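Local coordinates for DUF1993 domain-containing protein (Shewanella denitrificans, PDB 2OQM) that is of unknown function but belongs to the DinB family of helical-bundle proteins and pairs with a second copy of itself, at residues A64-L69 and I162-G167. Numbering follows the deposited sequence.
Sequences ADQFNL and ITTAYG
The hydroxyl of T164, whose methyl meets Q66, is taken up on its own helix: OG1 is hydrogen-bonded to the backbone oxygen of F160, one turn back. With chi1 at -60°, OG1 lies beside the backbone N and anti to the carbonyl carbon, while CG2 is swung anti to the N and faces segment 64-69. There CG2 comes within 3.8 Å of Q66 NE2, a van der Waals approach of amide nitrogen to methyl. Q66 extends fully to reach it, CG anti to the backbone N (chi1 -168°), and the two side chains meet at a slant rather than lying alongside. OE1 stands farther off, 4.6 Å from T164 CG2. A formic acid, probably left from crystallisation, sits about 3 Å from the Q66 side chain at nearest atoms.

The second point of touch is apolar. L69 CD1 rests on A165, 3.5 Å from its CB and equally near its CA, tighter than usual carbon spacing. Consistent with the small A165 side chain, the CA atoms of L69 and A165 lie 5.6 Å apart. Only CD1 of the two methyls reaches A165; CD2 is 5.9 Å from A165 CB.

In the fold, N68 N-caps helix 69-87 through OD1 to R71 N, and L69 begins that helix and packs on helix 146-172. The contact thus joins the loop after helix 54-58 to the helical bundle. D65 OD1 makes a salt bridge to R170 NH1 of the second subunit, and T164 packs on T163 of that subunit, placing the contact beside the subunit interface.

With no hydrogen bond between the segments and 146 Å² buried in all, their direct attachment rests on van der Waals contact, one point apolar and one amide-to-methyl, while T164 OG1 and N68 OD1 bond to F160 O and R71 N.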
ATOM      1  N   ALA A  64     -17.026  -6.079  12.288  1.00 22.85           N
ATOM      2  CA  ALA A  64     -17.224  -5.947  13.736  1.00 21.12           C
ATOM      3  C   ALA A  64     -15.960  -6.211  14.583  1.00 23.07           C
ATOM      4  O   ALA A  64     -15.776  -5.620  15.647  1.00 24.26           O
ATOM      5  CB  ALA A  64     -18.384  -6.899  14.213  1.00 22.58           C
ATOM      6  N   ASP A  65     -15.090  -7.090  14.084  1.00 24.08           N
ATOM      7  CA  ASP A  65     -13.813  -7.409  14.739  1.00 24.35           C
ATOM      8  C   ASP A  65     -12.612  -6.755  14.074  1.00 26.98           C
ATOM      9  O   ASP A  65     -11.499  -7.251  14.232  1.00 26.63           O
ATOM     10  CB  ASP A  65     -13.625  -8.940  14.838  1.00 28.38           C
ATOM     11  CG  ASP A  65     -13.498  -9.596  13.500  1.00 30.56           C
ATOM     12  OD1 ASP A  65     -13.630  -8.875  12.506  1.00 31.73           O
ATOM     13  OD2 ASP A  65     -13.227 -10.824  13.445  1.00 34.75           O
ATOM     14  N   GLN A  66     -12.836  -5.682  13.286  1.00 24.92           N
ATOM     15  CA  GLN A  66     -11.754  -4.878  12.714  1.00 22.94           C
ATOM     16  C   GLN A  66     -11.693  -3.506  13.394  1.00 24.59           C
ATOM     17  O   GLN A  66     -12.716  -2.951  13.787  1.00 24.53           O
ATOM     18  CB  GLN A  66     -11.887  -4.735  11.191  1.00 26.46           C
ATOM     19  CG  GLN A  66     -10.614  -4.164  10.604  1.00 27.91           C
ATOM     20  CD  GLN A  66     -10.537  -4.226   9.081  1.00 30.51           C
ATOM     21  OE1 GLN A  66      -9.656  -4.869   8.526  1.00 34.73           O
ATOM     22  NE2 GLN A  66     -11.390  -3.528   8.434  1.00 25.69           N
ATOM     23  N   PHE A  67     -10.478  -2.999  13.598  1.00 24.18           N
ATOM     24  CA  PHE A  67     -10.248  -1.666  14.230  1.00 24.73           C
ATOM     25  C   PHE A  67     -11.011  -0.568  13.515  1.00 24.60           C
ATOM     26  O   PHE A  67     -11.114  -0.578  12.318  1.00 23.34           O
ATOM     27  CB  PHE A  67      -8.775  -1.316  14.173  1.00 26.28           C
ATOM     28  CG  PHE A  67      -7.910  -2.105  15.095  1.00 29.55           C
ATOM     29  CD1 PHE A  67      -8.173  -2.167  16.420  1.00 33.53           C
ATOM     30  CD2 PHE A  67      -6.767  -2.732  14.609  1.00 35.91           C
ATOM     31  CE1 PHE A  67      -7.347  -2.853  17.260  1.00 39.95           C
ATOM     32  CE2 PHE A  67      -5.912  -3.412  15.484  1.00 35.44           C
ATOM     33  CZ  PHE A  67      -6.210  -3.472  16.772  1.00 34.81           C
ATOM     34  N   ASN A  68     -11.545   0.379  14.279  1.00 23.31           N
ATOM     35  CA  ASN A  68     -12.320   1.459  13.728  1.00 22.79           C
ATOM     36  C   ASN A  68     -11.438   2.579  13.124  1.00 22.20           C
ATOM     37  O   ASN A  68     -10.216   2.443  13.039  1.00 24.42           O
ATOM     38  CB  ASN A  68     -13.297   1.997  14.751  1.00 21.00           C
ATOM     39  CG  ASN A  68     -12.598   2.712  15.907  1.00 24.87           C
ATOM     40  OD1 ASN A  68     -11.403   3.010  15.840  1.00 23.95           O
ATOM     41  ND2 ASN A  68     -13.364   3.024  16.949  1.00 25.12           N
ATOM     42  N   LEU A  69     -12.067   3.634  12.629  1.00 23.74           N
ATOM     43  CA  LEU A  69     -11.358   4.640  11.856  1.00 23.56           C
ATOM     44  C   LEU A  69     -10.272   5.338  12.684  1.00 24.52           C
ATOM     45  O   LEU A  69      -9.182   5.548  12.207  1.00 23.03           O
ATOM     46  CB  LEU A  69     -12.344   5.653  11.227  1.00 23.88           C
ATOM     47  CG  LEU A  69     -11.775   6.817  10.404  1.00 26.32           C
ATOM     48  CD1 LEU A  69     -10.945   6.269   9.198  1.00 25.43           C
ATOM     49  CD2 LEU A  69     -12.947   7.664   9.922  1.00 24.99           C
ATOM     50  N   ILE A 162      -4.034   3.263   5.707  1.00 22.65           N
ATOM     51  CA  ILE A 162      -4.568   4.426   5.018  1.00 23.13           C
ATOM     52  C   ILE A 162      -5.726   4.051   4.057  1.00 22.74           C
ATOM     53  O   ILE A 162      -6.786   4.690   4.044  1.00 22.84           O
ATOM     54  CB  ILE A 162      -3.490   5.228   4.291  1.00 23.60           C
ATOM     55  CG1 ILE A 162      -2.471   5.854   5.278  1.00 25.35           C
ATOM     56  CG2 ILE A 162      -4.145   6.363   3.476  1.00 19.90           C
ATOM     57  CD1 ILE A 162      -1.432   6.786   4.642  1.00 24.38           C
ATOM     58  N   THR A 163      -5.568   2.989   3.288  1.00 21.11           N
ATOM     59  CA  THR A 163      -6.656   2.509   2.443  1.00 22.27           C
ATOM     60  C   THR A 163      -7.897   2.078   3.228  1.00 23.89           C
ATOM     61  O   THR A 163      -8.999   2.291   2.773  1.00 23.34           O
ATOM     62  CB  THR A 163      -6.192   1.426   1.436  1.00 24.03           C
ATOM     63  OG1 THR A 163      -5.095   1.957   0.673  1.00 24.13           O
ATOM     64  CG2 THR A 163      -7.303   1.035   0.430  1.00 21.38           C
ATOM     65  N   THR A 164      -7.717   1.441   4.370  1.00 22.32           N
ATOM     66  CA  THR A 164      -8.829   0.984   5.163  1.00 22.74           C
ATOM     67  C   THR A 164      -9.521   2.191   5.765  1.00 22.86           C
ATOM     68  O   THR A 164     -10.727   2.215   5.801  1.00 22.76           O
ATOM     69  CB  THR A 164      -8.363   0.014   6.269  1.00 25.26           C
ATOM     70  OG1 THR A 164      -7.730  -1.113   5.660  1.00 23.83           O
ATOM     71  CG2 THR A 164      -9.569  -0.487   7.107  1.00 24.60           C
ATOM     72  N   ALA A 165      -8.769   3.221   6.188  1.00 24.48           N
ATOM     73  CA  ALA A 165      -9.366   4.477   6.673  1.00 22.19           C
ATOM     74  C   ALA A 165     -10.208   5.097   5.558  1.00 22.58           C
ATOM     75  O   ALA A 165     -11.338   5.511   5.778  1.00 22.03           O
ATOM     76  CB  ALA A 165      -8.283   5.451   7.117  1.00 21.57           C
ATOM     77  N   TYR A 166      -9.634   5.159   4.360  1.00 21.82           N
ATOM     78  CA  TYR A 166     -10.337   5.646   3.213  1.00 20.46           C
ATOM     79  C   TYR A 166     -11.624   4.871   2.955  1.00 23.00           C
ATOM     80  O   TYR A 166     -12.669   5.452   2.731  1.00 21.20           O
ATOM     81  CB  TYR A 166      -9.399   5.564   2.032  1.00 21.69           C
ATOM     82  CG  TYR A 166      -9.920   5.921   0.673  1.00 24.43           C
ATOM     83  CD1 TYR A 166     -10.754   5.043  -0.034  1.00 25.86           C
ATOM     84  CD2 TYR A 166      -9.503   7.127   0.016  1.00 24.13           C
ATOM     85  CE1 TYR A 166     -11.237   5.393  -1.282  1.00 21.73           C
ATOM     86  CE2 TYR A 166      -9.926   7.418  -1.246  1.00 26.74           C
ATOM     87  CZ  TYR A 166     -10.776   6.553  -1.903  1.00 26.07           C
ATOM     88  OH  TYR A 166     -11.160   6.857  -3.189  1.00 27.12           O
ATOM     89  N   GLY A 167     -11.541   3.538   2.979  1.00 22.52           N
ATOM     90  CA  GLY A 167     -12.690   2.668   2.775  1.00 19.50           C
ATOM     91  C   GLY A 167     -13.828   2.866   3.768  1.00 19.66           C
ATOM     92  O   GLY A 167     -14.999   2.860   3.421  1.00 20.44           O
TER